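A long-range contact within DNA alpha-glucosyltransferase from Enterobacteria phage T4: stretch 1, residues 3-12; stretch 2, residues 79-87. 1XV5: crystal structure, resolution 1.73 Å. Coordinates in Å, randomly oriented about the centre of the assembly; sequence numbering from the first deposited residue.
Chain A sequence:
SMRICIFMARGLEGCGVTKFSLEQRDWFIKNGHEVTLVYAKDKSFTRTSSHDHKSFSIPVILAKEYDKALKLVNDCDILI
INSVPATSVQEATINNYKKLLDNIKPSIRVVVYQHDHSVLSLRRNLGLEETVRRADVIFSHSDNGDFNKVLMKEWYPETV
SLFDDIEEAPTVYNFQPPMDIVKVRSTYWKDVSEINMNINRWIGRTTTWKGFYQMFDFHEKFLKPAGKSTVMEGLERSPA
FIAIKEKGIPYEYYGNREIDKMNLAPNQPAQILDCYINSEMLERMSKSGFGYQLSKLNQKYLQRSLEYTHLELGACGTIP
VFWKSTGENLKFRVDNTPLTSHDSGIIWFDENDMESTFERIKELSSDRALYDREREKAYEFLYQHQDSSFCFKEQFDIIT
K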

ATOM      1  N   ARG A   3      23.143  -1.823 -11.320  1.00 29.35           N
ATOM      2  CA  ARG A   3      22.371  -0.650 -11.698  1.00 28.07           C
ATOM      3  C   ARG A   3      20.919  -1.095 -11.786  1.00 25.95           C
ATOM      4  O   ARG A   3      20.593  -2.035 -12.512  1.00 24.79           O
ATOM      5  N   ILE A   4      20.051  -0.424 -11.038  1.00 24.26           N
ATOM      6  CA  ILE A   4      18.635  -0.762 -11.022  1.00 22.89           C
ATOM      7  C   ILE A   4      17.779   0.379 -11.562  1.00 21.98           C
ATOM      8  O   ILE A   4      18.024   1.545 -11.256  1.00 22.80           O
ATOM      9  N   CYS A   5      16.787   0.043 -12.379  1.00 20.90           N
ATOM     10  CA  CYS A   5      15.870   1.047 -12.901  1.00 21.61           C
ATOM     11  C   CYS A   5      14.468   0.656 -12.467  1.00 21.41           C
ATOM     12  O   CYS A   5      13.960  -0.392 -12.863  1.00 21.61           O
ATOM     13  N   ILE A   6      13.858   1.493 -11.635  1.00 20.47           N
ATOM     14  CA  ILE A   6      12.506   1.250 -11.152  1.00 18.32           C
ATOM     15  C   ILE A   6      11.583   2.074 -12.038  1.00 18.07           C
ATOM     16  O   ILE A   6      11.662   3.303 -12.071  1.00 18.17           O
ATOM     17  N   PHE A   7      10.704   1.377 -12.748  1.00 18.25           N
ATOM     18  CA  PHE A   7       9.802   1.989 -13.717  1.00 19.35           C
ATOM     19  C   PHE A   7       8.311   1.875 -13.387  1.00 19.35           C
ATOM     20  O   PHE A   7       7.783   0.774 -13.231  1.00 19.38           O
ATOM     21  N   MET A   8       7.644   3.022 -13.279  1.00 20.66           N
ATOM     22  CA  MET A   8       6.203   3.068 -13.033  1.00 20.07           C
ATOM     23  C   MET A   8       5.558   3.586 -14.319  1.00 20.25           C
ATOM     24  O   MET A   8       5.338   4.790 -14.473  1.00 20.07           O
ATOM     25  N   ALA A   9       5.266   2.671 -15.240  1.00 20.77           N
ATOM     26  CA  ALA A   9       4.676   3.024 -16.529  1.00 21.41           C
ATOM     27  C   ALA A   9       3.243   3.539 -16.457  1.00 22.94           C
ATOM     28  O   ALA A   9       2.714   4.044 -17.447  1.00 23.63           O
ATOM     29  N   ARG A  10       2.606   3.412 -15.299  1.00 24.02           N
ATOM     30  CA  ARG A  10       1.236   3.900 -15.154  1.00 24.97           C
ATOM     31  C   ARG A  10       1.286   5.382 -14.797  1.00 23.91           C
ATOM     32  O   ARG A  10       0.349   6.135 -15.069  1.00 22.85           O
ATOM     33  N   GLY A  11       2.403   5.787 -14.204  1.00 22.59           N
ATOM     34  CA  GLY A  11       2.586   7.159 -13.771  1.00 22.63           C
ATOM     35  C   GLY A  11       2.815   7.126 -12.270  1.00 22.40           C
ATOM     36  O   GLY A  11       2.785   6.052 -11.670  1.00 21.37           O
ATOM     37  N   LEU A  12       3.056   8.281 -11.660  1.00 22.65           N
ATOM     38  CA  LEU A  12       3.277   8.332 -10.220  1.00 22.58           C
ATOM     39  C   LEU A  12       1.944   8.700  -9.575  1.00 22.85           C
ATOM     40  O   LEU A  12       1.567   9.871  -9.519  1.00 23.64           O
ATOM     41  N   LEU A  79      15.687  -4.253 -14.504  1.00 18.41           N
ATOM     42  CA  LEU A  79      14.597  -3.310 -14.722  1.00 19.46           C
ATOM     43  C   LEU A  79      13.391  -3.806 -13.937  1.00 18.06           C
ATOM     44  O   LEU A  79      12.931  -4.929 -14.140  1.00 18.54           O
ATOM     45  N   ILE A  80      12.887  -2.969 -13.040  1.00 19.05           N
ATOM     46  CA  ILE A  80      11.742  -3.340 -12.229  1.00 18.93           C
ATOM     47  C   ILE A  80      10.522  -2.542 -12.654  1.00 18.15           C
ATOM     48  O   ILE A  80      10.487  -1.323 -12.518  1.00 21.14           O
ATOM     49  N   ILE A  81       9.527  -3.240 -13.184  1.00 17.44           N
ATOM     50  CA  ILE A  81       8.307  -2.594 -13.635  1.00 17.16           C
ATOM     51  C   ILE A  81       7.210  -2.798 -12.596  1.00 16.90           C
ATOM     52  O   ILE A  81       6.704  -3.909 -12.416  1.00 18.79           O
ATOM     53  N   ASN A  82       6.853  -1.719 -11.910  1.00 16.65           N
ATOM     54  CA  ASN A  82       5.838  -1.785 -10.866  1.00 16.42           C
ATOM     55  C   ASN A  82       4.425  -1.417 -11.300  1.00 17.05           C
ATOM     56  O   ASN A  82       3.476  -1.602 -10.541  1.00 17.16           O
ATOM     57  N   SER A  83       4.279  -0.898 -12.513  1.00 17.29           N
ATOM     58  CA  SER A  83       2.962  -0.545 -13.025  1.00 17.29           C
ATOM     59  C   SER A  83       3.018  -0.364 -14.537  1.00 18.06           C
ATOM     60  O   SER A  83       4.081  -0.088 -15.097  1.00 19.76           O
ATOM     61  N   VAL A  84       1.874  -0.530 -15.189  1.00 19.52           N
ATOM     62  CA  VAL A  84       1.785  -0.383 -16.639  1.00 21.39           C
ATOM     63  C   VAL A  84       0.744   0.685 -16.977  1.00 21.76           C
ATOM     64  O   VAL A  84      -0.051   1.075 -16.122  1.00 21.44           O
ATOM     65  N   PRO A  85       0.733   1.174 -18.227  1.00 22.80           N
ATOM     66  CA  PRO A  85      -0.227   2.204 -18.641  1.00 23.59           C
ATOM     67  C   PRO A  85      -1.690   1.869 -18.341  1.00 24.83           C
ATOM     68  O   PRO A  85      -2.103   0.714 -18.430  1.00 25.56           O
ATOM     69  N   ALA A  86      -2.466   2.891 -17.991  1.00 26.63           N
ATOM     70  CA  ALA A  86      -3.883   2.720 -17.688  1.00 27.73           C
ATOM     71  C   ALA A  86      -4.690   2.665 -18.984  1.00 29.22           C
ATOM     72  O   ALA A  86      -4.231   3.124 -20.030  1.00 28.93           O
ATOM     73  N   THR A  87      -5.895   2.111 -18.908  1.00 31.01           N
ATOM     74  CA  THR A  87      -6.755   1.981 -20.080  1.00 33.53           C
ATOM     75  C   THR A  87      -7.199   3.308 -20.697  1.00 34.68           C
ATOM     76  O   THR A  87      -7.790   3.320 -21.776  1.00 36.08           O
TER

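Strand 3-8 and the strand from Leu79 run parallel, and their side chains alternate between the two faces of the sheet. Leu79 (chi1 t, chi2 p) shares a face with Cys5 and Phe7, both with chi1 t, and its CD1 touches both, 3.7 Å from Cys5 SG and 4.0 Å from Phe7 CB. Ile80 takes the other face, beside Ile6; both are m,t, and Ile80 CD1 reaches Ile4 CG2 at 3.7 Å. Its N and O both face stretch 1, bonding either side of Ile6: Ile80 N donates to Cys5 O (2.8 Å) and Ile80 O accepts from Phe7 N (2.7 Å). Ile81, also m,t, returns to the Phe7 face, its CG1 4.5 Å from Phe7 CD1. Asn82 N then donates to Phe7 O (3.0 Å).

From Ser83 on, side-chain polar groups and waters join in. Ser83, chi1 p, directs OG into the turn from Met8 to Gly11: OG accepts from Arg10 N (3.1 Å) and lies 2.8 Å from water 3, which donates to Gly11 O. Val84 points away, but its O accepts from water 1 (2.6 Å), which accepts from Arg10 NH1 (2.5 Å). Pro85 CD packs on Ala9 CB at 3.8 Å. Ala86 points toward stretch 1, its CB 3.2 Å from NH1 of Arg10, t through chi3, while water 2 links Ala86 N to Arg10 O.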

ATOM      1  CB  ARG A   3      22.837  -0.118 -13.054  1.00 30.63           C
ATOM      2  CG  ARG A   3      24.298   0.310 -13.089  1.00 35.79           C
ATOM      3  CD  ARG A   3      24.723   0.648 -14.510  1.00 39.24           C
ATOM      4  NE  ARG A   3      24.527  -0.490 -15.405  1.00 43.09           N
ATOM      5  CZ  ARG A   3      24.730  -0.456 -16.718  1.00 44.40           C
ATOM      6  NH1 ARG A   3      24.525  -1.545 -17.447  1.00 46.07           N
ATOM      7  NH2 ARG A   3      25.137   0.662 -17.302  1.00 46.41           N
ATOM      8  CB  ILE A   4      18.153  -1.063  -9.578  1.00 22.61           C
ATOM      9  CG1 ILE A   4      19.098  -2.058  -8.897  1.00 22.50           C
ATOM     10  CG2 ILE A   4      16.735  -1.619  -9.610  1.00 20.47           C
ATOM     11  CD1 ILE A   4      19.152  -3.414  -9.561  1.00 21.65           C
ATOM     12  CB  CYS A   5      15.910   1.131 -14.428  1.00 22.37           C
ATOM     13  SG  CYS A   5      14.690   2.322 -15.092  1.00 23.77           S
ATOM     14  CB  ILE A   6      12.376   1.667  -9.678  1.00 18.00           C
ATOM     15  CG1 ILE A   6      13.415   0.902  -8.851  1.00 18.62           C
ATOM     16  CG2 ILE A   6      10.965   1.377  -9.174  1.00 18.63           C
ATOM     17  CD1 ILE A   6      13.487   1.322  -7.395  1.00 16.70           C
ATOM     18  CB  PHE A   7      10.089   1.328 -15.074  1.00 20.21           C
ATOM     19  CG  PHE A   7       9.394   1.961 -16.250  1.00 21.92           C
ATOM     20  CD1 PHE A   7       9.193   1.217 -17.413  1.00 21.76           C
ATOM     21  CD2 PHE A   7       8.994   3.292 -16.231  1.00 23.44           C
ATOM     22  CE1 PHE A   7       8.606   1.787 -18.541  1.00 22.38           C
ATOM     23  CE2 PHE A   7       8.404   3.873 -17.356  1.00 23.59           C
ATOM     24  CZ  PHE A   7       8.212   3.117 -18.513  1.00 23.74           C
ATOM     25  CB  MET A   8       5.866   4.004 -11.868  1.00 21.26           C
ATOM     26  CG  MET A   8       6.056   3.383 -10.491  1.00 22.12           C
ATOM     27  SD  MET A   8       5.638   4.522  -9.144  1.00 24.42           S
ATOM     28  CE  MET A   8       7.129   5.478  -9.077  1.00 21.52           C
ATOM     29  CB  ALA A   9       4.754   1.834 -17.480  1.00 21.62           C
ATOM     30  CB  ARG A  10       0.505   3.133 -14.048  1.00 28.00           C
ATOM     31  CG  ARG A  10      -0.924   3.605 -13.779  1.00 33.08           C
ATOM     32  CD  ARG A  10      -1.533   2.852 -12.599  1.00 38.61           C
ATOM     33  NE  ARG A  10      -2.838   3.382 -12.205  1.00 43.55           N
ATOM     34  CZ  ARG A  10      -3.967   3.205 -12.886  1.00 45.87           C
ATOM     35  NH1 ARG A  10      -3.966   2.502 -14.007  1.00 46.54           N
ATOM     36  NH2 ARG A  10      -5.100   3.735 -12.445  1.00 46.42           N
ATOM     37  CB  LEU A  12       4.352   9.364  -9.897  1.00 24.38           C
ATOM     38  CG  LEU A  12       4.977   9.244  -8.507  1.00 25.95           C
ATOM     39  CD1 LEU A  12       6.409   9.734  -8.552  1.00 26.37           C
ATOM     40  CD2 LEU A  12       4.154  10.020  -7.496  1.00 24.82           C
ATOM     41  CB  LEU A  79      14.234  -3.229 -16.208  1.00 18.91           C
ATOM     42  CG  LEU A  79      12.998  -2.380 -16.523  1.00 18.77           C
ATOM     43  CD1 LEU A  79      13.255  -0.931 -16.142  1.00 20.64           C
ATOM     44  CD2 LEU A  79      12.666  -2.487 -18.007  1.00 20.82           C
ATOM     45  CB  ILE A  80      12.023  -3.098 -10.735  1.00 19.65           C
ATOM     46  CG1 ILE A  80      13.264  -3.890 -10.314  1.00 19.65           C
ATOM     47  CG2 ILE A  80      10.813  -3.519  -9.902  1.00 18.32           C
ATOM     48  CD1 ILE A  80      13.691  -3.660  -8.880  1.00 17.71           C
ATOM     49  CB  ILE A  81       7.864  -3.164 -14.991  1.00 17.22           C
ATOM     50  CG1 ILE A  81       9.016  -3.037 -15.993  1.00 19.93           C
ATOM     51  CG2 ILE A  81       6.639  -2.415 -15.496  1.00 16.12           C
ATOM     52  CD1 ILE A  81       8.687  -3.534 -17.391  1.00 21.26           C
ATOM     53  CB  ASN A  82       6.261  -0.926  -9.672  1.00 15.70           C
ATOM     54  CG  ASN A  82       7.416  -1.537  -8.904  1.00 16.25           C
ATOM     55  OD1 ASN A  82       7.442  -2.742  -8.665  1.00 17.61           O
ATOM     56  ND2 ASN A  82       8.369  -0.707  -8.501  1.00 15.94           N
ATOM     57  CB  SER A  83       2.443   0.740 -12.364  1.00 16.76           C
ATOM     58  OG  SER A  83       3.267   1.853 -12.660  1.00 17.57           O
ATOM     59  CB  VAL A  84       1.397  -1.724 -17.313  1.00 20.79           C
ATOM     60  CG1 VAL A  84       2.400  -2.809 -16.922  1.00 22.49           C
ATOM     61  CG2 VAL A  84      -0.019  -2.130 -16.913  1.00 22.57           C
ATOM     62  CB  PRO A  85       0.036   2.332 -20.141  1.00 24.26           C
ATOM     63  CG  PRO A  85       1.498   2.018 -20.250  1.00 21.92           C
ATOM     64  CD  PRO A  85       1.630   0.819 -19.342  1.00 22.84           C
ATOM     65  CB  ALA A  86      -4.374   3.868 -16.816  1.00 27.41           C
ATOM     66  CB  THR A  87      -8.019   1.163 -19.749  1.00 33.11           C
ATOM     67  OG1 THR A  87      -8.687   1.752 -18.628  1.00 35.19           O
ATOM     68  CG2 THR A  87      -7.654  -0.276 -19.420  1.00 33.82           C
TER
HETATM   69  O   HOH W   1      -2.492   1.046 -15.316  1.00 26.43           O
HETATM   70  O   HOH W   2      -1.092   5.353 -17.408  1.00 29.49           O
HETATM   71  O   HOH W   3       2.253   3.582 -10.668  1.00 20.70           O